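Local coordinates for protein putative dioxygenase (1H-3-hydroxy-4-oxoquinaldine 2,4-dioxygenase) (Mycobacteroides abscessus subsp. abscessus, PDB 6RA3) that cleaves the quinolone ring of the Pseudomonas quinolone signal with molecular oxygen, releasing N-octanoylanthranilate and carbon monoxide, at residues A[54-57]-A[58-61]; A[159-162]-A[163-166]; A[187-190]-A[191-195]. All blocks are in the same frame, centred on the assembly; numbering follows the deposited sequence.

Contact 1: residues A[54-57]-A[58-61]; sequences VCWR and GHGP
A type II beta turn running from Trp56 to His59 reverses the chain just beyond strand 51-54 of the alpha/beta hydrolase sheet, and the side chains at its two ends close on each other. The turn itself is held by His59 N, which donates to Trp56 O at 3.0 Å. Gly58 occupies the third position with a phi of 73°, a value that glycine adopts readily and that this turn type needs there.

The imidazole of His59 then adds a second clasp. Its ND1 donates to Arg57 O over 2.9 Å along a nearly straight line (168°), and the oxygen lies in the plane of the ring, which fixes how the imidazole is rotated. Beside it runs the Trp56 side chain, pointing the same way. Trp56 CD1 sits over the centre of the imidazole face, 4.1 Å from His59 NE2, while Trp56 CB presses against His59 ND1 at 3.3 Å. The result is a T-shaped pair, the indole edge toward the histidine face, with planes 79° apart and the pyrrole and imidazole centroids 5.0 Å from each other. The indole NE1 is taken up by Ser29 O, and His59 NE2 bonds to Ala32 N, so both rings also reach into the loop after strand 24-28.

Arg57 turns the other way: only the root of its side chain meets Gly58, and the guanidinium forms a salt bridge with Asp77 on helix 71-84. A buried turn with the sequence Arg-Gly-His-Gly after this strand is a familiar feature of alpha/beta hydrolase fold proteins, and here it abuts the loop that in relatives of the family forms part of the oxyanion hole.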
loop_
_atom_site.group_PDB
_atom_site.type_symbol
_atom_site.label_atom_id
_atom_site.label_comp_id
_atom_site.label_asym_id
_atom_site.label_seq_id
_atom_site.Cartn_x
_atom_site.Cartn_y
_atom_site.Cartn_z
ATOM N N VAL A 54 -11.455 5.428 -8.797
ATOM C CA VAL A 54 -10.670 5.114 -9.983
ATOM C C VAL A 54 -9.563 6.144 -10.149
ATOM O O VAL A 54 -9.789 7.349 -10.020
ATOM C CB VAL A 54 -11.539 5.066 -11.251
ATOM C CG1 VAL A 54 -10.667 4.871 -12.477
ATOM C CG2 VAL A 54 -12.556 3.967 -11.161
ATOM N N CYS A 55 -8.369 5.654 -10.452
ATOM C CA CYS A 55 -7.218 6.485 -10.772
ATOM C C CYS A 55 -7.061 6.535 -12.286
ATOM O O CYS A 55 -7.350 5.560 -12.974
ATOM C CB CYS A 55 -5.937 5.916 -10.147
ATOM S SG CYS A 55 -5.786 6.013 -8.362
ATOM N N TRP A 56 -6.628 7.689 -12.805
ATOM C CA TRP A 56 -6.243 7.772 -14.211
ATOM C C TRP A 56 -4.956 6.979 -14.467
ATOM O O TRP A 56 -4.147 6.748 -13.565
ATOM C CB TRP A 56 -6.020 9.232 -14.621
ATOM C CG TRP A 56 -7.133 10.145 -14.268
ATOM C CD1 TRP A 56 -7.068 11.256 -13.470
ATOM C CD2 TRP A 56 -8.493 10.031 -14.696
ATOM N NE1 TRP A 56 -8.306 11.840 -13.385
ATOM C CE2 TRP A 56 -9.198 11.101 -14.126
ATOM C CE3 TRP A 56 -9.180 9.124 -15.517
ATOM C CZ2 TRP A 56 -10.566 11.292 -14.343
ATOM C CZ3 TRP A 56 -10.536 9.310 -15.717
ATOM C CH2 TRP A 56 -11.206 10.399 -15.154
ATOM N N ARG A 57 -4.791 6.547 -15.711
ATOM C CA ARG A 57 -3.520 5.986 -16.149
ATOM C C ARG A 57 -2.390 6.950 -15.807
ATOM O O ARG A 57 -2.567 8.166 -15.802
ATOM C CB ARG A 57 -3.564 5.645 -17.652
ATOM C CG ARG A 57 -3.482 6.817 -18.632
ATOM C CD ARG A 57 -3.325 6.332 -20.061
ATOM N NE ARG A 57 -4.363 5.416 -20.512
ATOM C CZ ARG A 57 -4.378 4.865 -21.716
ATOM N NH1 ARG A 57 -3.401 5.121 -22.580
ATOM N NH2 ARG A 57 -5.358 4.051 -22.067
ATOM N N GLY A 58 -1.249 6.390 -15.400
ATOM C CA GLY A 58 -0.132 7.204 -14.969
ATOM C C GLY A 58 -0.280 7.874 -13.618
ATOM O O GLY A 58 0.643 8.581 -13.191
ATOM N N HIS A 59 -1.410 7.687 -12.927
ATOM C CA HIS A 59 -1.657 8.320 -11.638
ATOM C C HIS A 59 -1.626 7.342 -10.470
ATOM O O HIS A 59 -1.745 7.776 -9.313
ATOM C CB HIS A 59 -3.032 9.027 -11.637
ATOM C CG HIS A 59 -3.073 10.280 -12.452
ATOM N ND1 HIS A 59 -2.961 10.280 -13.824
ATOM C CD2 HIS A 59 -3.176 11.574 -12.083
ATOM C CE1 HIS A 59 -3.032 11.522 -14.270
ATOM N NE2 HIS A 59 -3.162 12.324 -13.233
ATOM N N GLY A 60 -1.504 6.053 -10.739
ATOM C CA GLY A 60 -1.470 5.052 -9.691
ATOM C C GLY A 60 -0.142 5.052 -8.956
ATOM O O GLY A 60 0.658 5.985 -9.086
ATOM N N PRO A 61 0.126 3.992 -8.177
ATOM C CA PRO A 61 1.440 3.895 -7.511
ATOM C C PRO A 61 2.604 3.852 -8.493
ATOM O O PRO A 61 3.666 4.358 -8.152
ATOM C CB PRO A 61 1.341 2.606 -6.662
ATOM C CG PRO A 61 0.106 1.917 -7.080
ATOM C CD PRO A 61 -0.792 2.907 -7.785
#

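Contact 2: residues A[159-162]-A[163-166]; sequences TTNQ and AVLD
Asn161 and Val164 set their side chains at about a right angle, the amide of the first reaching across the opening turn of helix 162-170 to the backbone of the second. With CG anti to the backbone N (chi1 -180°), the Asn161 side chain swings forward along the chain, and OD1 receives Val164 N at 2.8 Å. The N-H lies in the plane of the amide carbonyl and the bond is fairly straight, at 161°. Beside this capping bond the methyl Val164 CG2 packs against the same oxygen, Asn161 OD1, at 3.4 Å. Val164 itself packs on Ile250 of helix 248-251 and on Leu156.

Gln162 crosses Leu165 nearly perpendicularly as well, but the touch is light, Gln162 OE1 standing 4.0 Å from Leu165 CD1. Toward Asp166 the glutamine chain bends at its second torsion. Its amide plane is inclined 67° to the carboxylate, with Gln162 NE2 3.6 Å from Asp166 OD1, a loose approach on the exposed side of the helix.

Under these side chains the regular helical bonding has begun: Leu165 N donates to Asn161 O (2.9 Å), and Asp166 N donates to Gln162 O (2.8 Å). Upstream, Thr159 OG1 accepts Asn161 N at 3.0 Å, forming an ST turn that leads into the cap, while Glu244 also hydrogen-bonds to that hydroxyl. The Thr159 methyl approaches Leu165 and Val164 only loosely. An asparagine N-cap is a classical way of starting a helix, and here the ST turn ends on the capping residue itself. In the chain, helix 162-170 falls between strands 116-120 and 209-214, consistent with the helical cap of the alpha/beta hydrolase fold.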
loop_
_atom_site.group_PDB
_atom_site.type_symbol
_atom_site.label_atom_id
_atom_site.label_comp_id
_atom_site.label_asym_id
_atom_site.label_seq_id
_atom_site.Cartn_x
_atom_site.Cartn_y
_atom_site.Cartn_z
ATOM N N THR A 159 -7.539 29.297 2.270
ATOM C CA THR A 159 -8.311 28.471 3.193
ATOM C C THR A 159 -7.448 28.002 4.376
ATOM O O THR A 159 -6.219 27.998 4.318
ATOM C CB THR A 159 -8.880 27.259 2.453
ATOM O OG1 THR A 159 -9.604 26.425 3.367
ATOM C CG2 THR A 159 -7.745 26.434 1.803
ATOM N N THR A 160 -8.112 27.612 5.469
ATOM C CA THR A 160 -7.437 26.930 6.575
ATOM C C THR A 160 -7.941 25.496 6.762
ATOM O O THR A 160 -7.587 24.845 7.754
ATOM C CB THR A 160 -7.572 27.710 7.904
ATOM O OG1 THR A 160 -8.954 27.880 8.253
ATOM C CG2 THR A 160 -6.898 29.081 7.816
ATOM N N ASN A 161 -8.751 24.984 5.835
ATOM C CA ASN A 161 -9.240 23.610 5.910
ATOM C C ASN A 161 -8.084 22.601 5.855
ATOM O O ASN A 161 -7.404 22.475 4.833
ATOM C CB ASN A 161 -10.239 23.364 4.777
ATOM C CG ASN A 161 -10.794 21.973 4.791
ATOM O OD1 ASN A 161 -10.106 21.022 4.424
ATOM N ND2 ASN A 161 -12.052 21.836 5.199
ATOM N N GLN A 162 -7.857 21.870 6.950
ATOM C CA GLN A 162 -6.690 20.989 7.035
ATOM C C GLN A 162 -6.744 19.868 6.001
ATOM O O GLN A 162 -5.702 19.483 5.460
ATOM C CB GLN A 162 -6.576 20.421 8.455
ATOM C CG GLN A 162 -5.184 19.923 8.856
ATOM C CD GLN A 162 -4.132 21.026 8.844
ATOM O OE1 GLN A 162 -4.430 22.182 8.524
ATOM N NE2 GLN A 162 -2.895 20.673 9.192
ATOM N N ALA A 163 -7.938 19.348 5.691
ATOM C CA ALA A 163 -8.060 18.329 4.648
ATOM C C ALA A 163 -7.564 18.852 3.301
ATOM O O ALA A 163 -6.792 18.177 2.609
ATOM C CB ALA A 163 -9.515 17.849 4.533
ATOM N N VAL A 164 -8.021 20.040 2.898
ATOM C CA VAL A 164 -7.628 20.593 1.602
ATOM C C VAL A 164 -6.140 20.940 1.605
ATOM O O VAL A 164 -5.404 20.585 0.678
ATOM C CB VAL A 164 -8.500 21.812 1.239
ATOM C CG1 VAL A 164 -8.029 22.460 -0.071
ATOM C CG2 VAL A 164 -9.935 21.398 1.075
ATOM N N LEU A 165 -5.672 21.612 2.657
ATOM C CA LEU A 165 -4.254 21.929 2.761
ATOM C C LEU A 165 -3.399 20.671 2.703
ATOM O O LEU A 165 -2.449 20.599 1.918
ATOM C CB LEU A 165 -3.974 22.690 4.052
ATOM C CG LEU A 165 -4.460 24.133 4.087
ATOM C CD1 LEU A 165 -4.093 24.722 5.417
ATOM C CD2 LEU A 165 -3.880 24.957 2.931
ATOM N N ASP A 166 -3.707 19.677 3.548
ATOM C CA ASP A 166 -2.902 18.459 3.582
ATOM C C ASP A 166 -2.897 17.767 2.223
ATOM O O ASP A 166 -1.855 17.274 1.775
ATOM C CB ASP A 166 -3.416 17.515 4.672
ATOM C CG ASP A 166 -2.898 17.881 6.058
ATOM O OD1 ASP A 166 -2.069 18.804 6.178
ATOM O OD2 ASP A 166 -3.321 17.245 7.036
#

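Contact 3: residues A[187-190]-A[191-195]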
loop_
_atom_site.group_PDB
_atom_site.type_symbol
_atom_site.label_atom_id
_atom_site.label_comp_id
_atom_site.label_asym_id
_atom_site.label_seq_id
_atom_site.Cartn_x
_atom_site.Cartn_y
_atom_site.Cartn_z
ATOM N N ILE A 187 -6.739 19.885 -21.167
ATOM C CA ILE A 187 -7.724 20.891 -20.780
ATOM C C ILE A 187 -7.819 21.981 -21.853
ATOM O O ILE A 187 -8.904 22.273 -22.379
ATOM C CB ILE A 187 -7.364 21.480 -19.407
ATOM C CG1 ILE A 187 -7.314 20.370 -18.328
ATOM C CG2 ILE A 187 -8.368 22.534 -19.001
ATOM C CD1 ILE A 187 -6.785 20.848 -16.977
ATOM N N ASP A 188 -6.683 22.587 -22.206
ATOM C CA ASP A 188 -6.696 23.617 -23.244
ATOM C C ASP A 188 -7.444 23.123 -24.473
ATOM O O ASP A 188 -8.321 23.814 -25.003
ATOM C CB ASP A 188 -5.263 24.029 -23.580
ATOM C CG ASP A 188 -5.177 25.240 -24.497
ATOM O OD1 ASP A 188 -5.917 26.223 -24.290
ATOM O OD2 ASP A 188 -4.310 25.229 -25.394
ATOM N N GLU A 189 -7.184 21.884 -24.888
ATOM C CA GLU A 189 -7.816 21.364 -26.095
ATOM C C GLU A 189 -9.314 21.140 -25.892
ATOM O O GLU A 189 -10.105 21.312 -26.831
ATOM C CB GLU A 189 -7.149 20.065 -26.532
ATOM C CG GLU A 189 -7.752 19.410 -27.784
ATOM C CD GLU A 189 -7.387 17.938 -27.907
ATOM O OE1 GLU A 189 -6.485 17.481 -27.161
ATOM O OE2 GLU A 189 -7.993 17.239 -28.749
ATOM N N ALA A 190 -9.719 20.710 -24.693
ATOM C CA ALA A 190 -11.131 20.441 -24.445
ATOM C C ALA A 190 -11.961 21.718 -24.612
ATOM O O ALA A 190 -13.022 21.707 -25.244
ATOM C CB ALA A 190 -11.301 19.845 -23.046
ATOM N N TYR A 191 -11.470 22.840 -24.087
ATOM C CA TYR A 191 -12.202 24.097 -24.243
ATOM C C TYR A 191 -12.146 24.630 -25.671
ATOM O O TYR A 191 -13.082 25.318 -26.104
ATOM C CB TYR A 191 -11.673 25.145 -23.280
ATOM C CG TYR A 191 -12.146 24.940 -21.868
ATOM C CD1 TYR A 191 -11.383 24.209 -20.966
ATOM C CD2 TYR A 191 -13.356 25.472 -21.431
ATOM C CE1 TYR A 191 -11.807 24.012 -19.655
ATOM C CE2 TYR A 191 -13.792 25.284 -20.121
ATOM C CZ TYR A 191 -13.006 24.546 -19.238
ATOM O OH TYR A 191 -13.400 24.340 -17.936
ATOM N N ARG A 192 -11.074 24.333 -26.414
ATOM C CA ARG A 192 -11.009 24.740 -27.819
ATOM C C ARG A 192 -11.937 23.916 -28.696
ATOM O O ARG A 192 -12.424 24.409 -29.717
ATOM C CB ARG A 192 -9.584 24.602 -28.371
ATOM C CG ARG A 192 -8.574 25.567 -27.813
ATOM C CD ARG A 192 -7.315 25.584 -28.675
ATOM N NE ARG A 192 -7.143 24.371 -29.469
ATOM C CZ ARG A 192 -6.338 23.356 -29.156
ATOM N NH1 ARG A 192 -5.606 23.383 -28.048
ATOM N NH2 ARG A 192 -6.266 22.307 -29.970
ATOM N N THR A 193 -12.153 22.652 -28.349
ATOM C CA THR A 193 -12.986 21.769 -29.157
ATOM C C THR A 193 -14.467 22.063 -28.949
ATOM O O THR A 193 -15.217 22.262 -29.913
ATOM C CB THR A 193 -12.686 20.316 -28.784
ATOM O OG1 THR A 193 -11.282 20.091 -28.900
ATOM C CG2 THR A 193 -13.479 19.317 -29.675
ATOM N N TRP A 194 -14.889 22.089 -27.689
ATOM C CA TRP A 194 -16.295 22.131 -27.308
ATOM C C TRP A 194 -16.787 23.531 -27.020
ATOM O O TRP A 194 -18.002 23.756 -27.043
ATOM C CB TRP A 194 -16.526 21.269 -26.049
ATOM C CG TRP A 194 -16.319 19.851 -26.312
ATOM C CD1 TRP A 194 -15.253 19.099 -25.927
ATOM C CD2 TRP A 194 -17.181 18.990 -27.053
ATOM N NE1 TRP A 194 -15.397 17.821 -26.383
ATOM C CE2 TRP A 194 -16.578 17.719 -27.071
ATOM C CE3 TRP A 194 -18.424 19.161 -27.683
ATOM C CZ2 TRP A 194 -17.167 16.610 -27.704
ATOM C CZ3 TRP A 194 -19.005 18.058 -28.322
ATOM C CH2 TRP A 194 -18.374 16.799 -28.321
ATOM N N GLY A 195 -15.873 24.462 -26.749
ATOM C CA GLY A 195 -16.197 25.801 -26.304
ATOM C C GLY A 195 -16.292 25.861 -24.802
ATOM O O GLY A 195 -15.584 26.637 -24.145
#
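Tyr191 packs along Ile187 on the buried face of helix 177-194, the two side chains running side by side and pointing the same way. Ile187 CG2 meets the ring edge in its plane, 3.8 Å from Tyr191 CE1. The phenol reaches Ile123 O with its hydroxyl, meets Trp100 edge-to-face, and comes within about 3 Å of the side chain of His97, which probably binds the substrate. Ile187 also touches His97 and leans on helix 129-137.

Asp188 marks the transition. Its OD2 accepts from His136 and forms only a long, weak salt bridge with Arg192 NH1 (3.5 Å), carboxylate and guanidinium planes 68° apart. The i to i+4 spacing of these pairs is that of neighbouring turns in a helix, one that falls in the sequence between strands 116-120 and 209-214, as expected of the cap of the alpha/beta hydrolase fold.

On the solvent side contacts thin out. The guanidinium of Arg192 lies over the backbone of Glu189, 3.6 Å from NH1 to Glu189 CA. Tighter is Thr193, with its hydroxyl beside its own backbone N (chi1 -54°): OG1 donates to Glu189 O at 2.7 Å and the backbone N reaches that oxygen at 2.9 Å, from the opposite face of the carbonyl plane. Gly195, at positive phi, then ends the helix.

In the fold
From the N terminus, the chain first meets contact 1, a turn that closes right after strand 51-54 in the core sheet and leads on toward helix 71-84. The remaining two lie far downstream, between strands 116-120 and 209-214: contact 2 opens helix 162-170, and contact 3 spans the last turns of helix 177-194, the next helix in the chain. The three follow in series, none enclosing, crossing or touching another; the centres of contacts 2 and 3 stand 30 Å apart. Contact 1 belongs to the hydrolase core. Val164 of contact 2 comes to about 7 Å from the His246 side chain, whereas contact 3 adjoins His97, its Ile187 side chain also about 8 Å from that of His246.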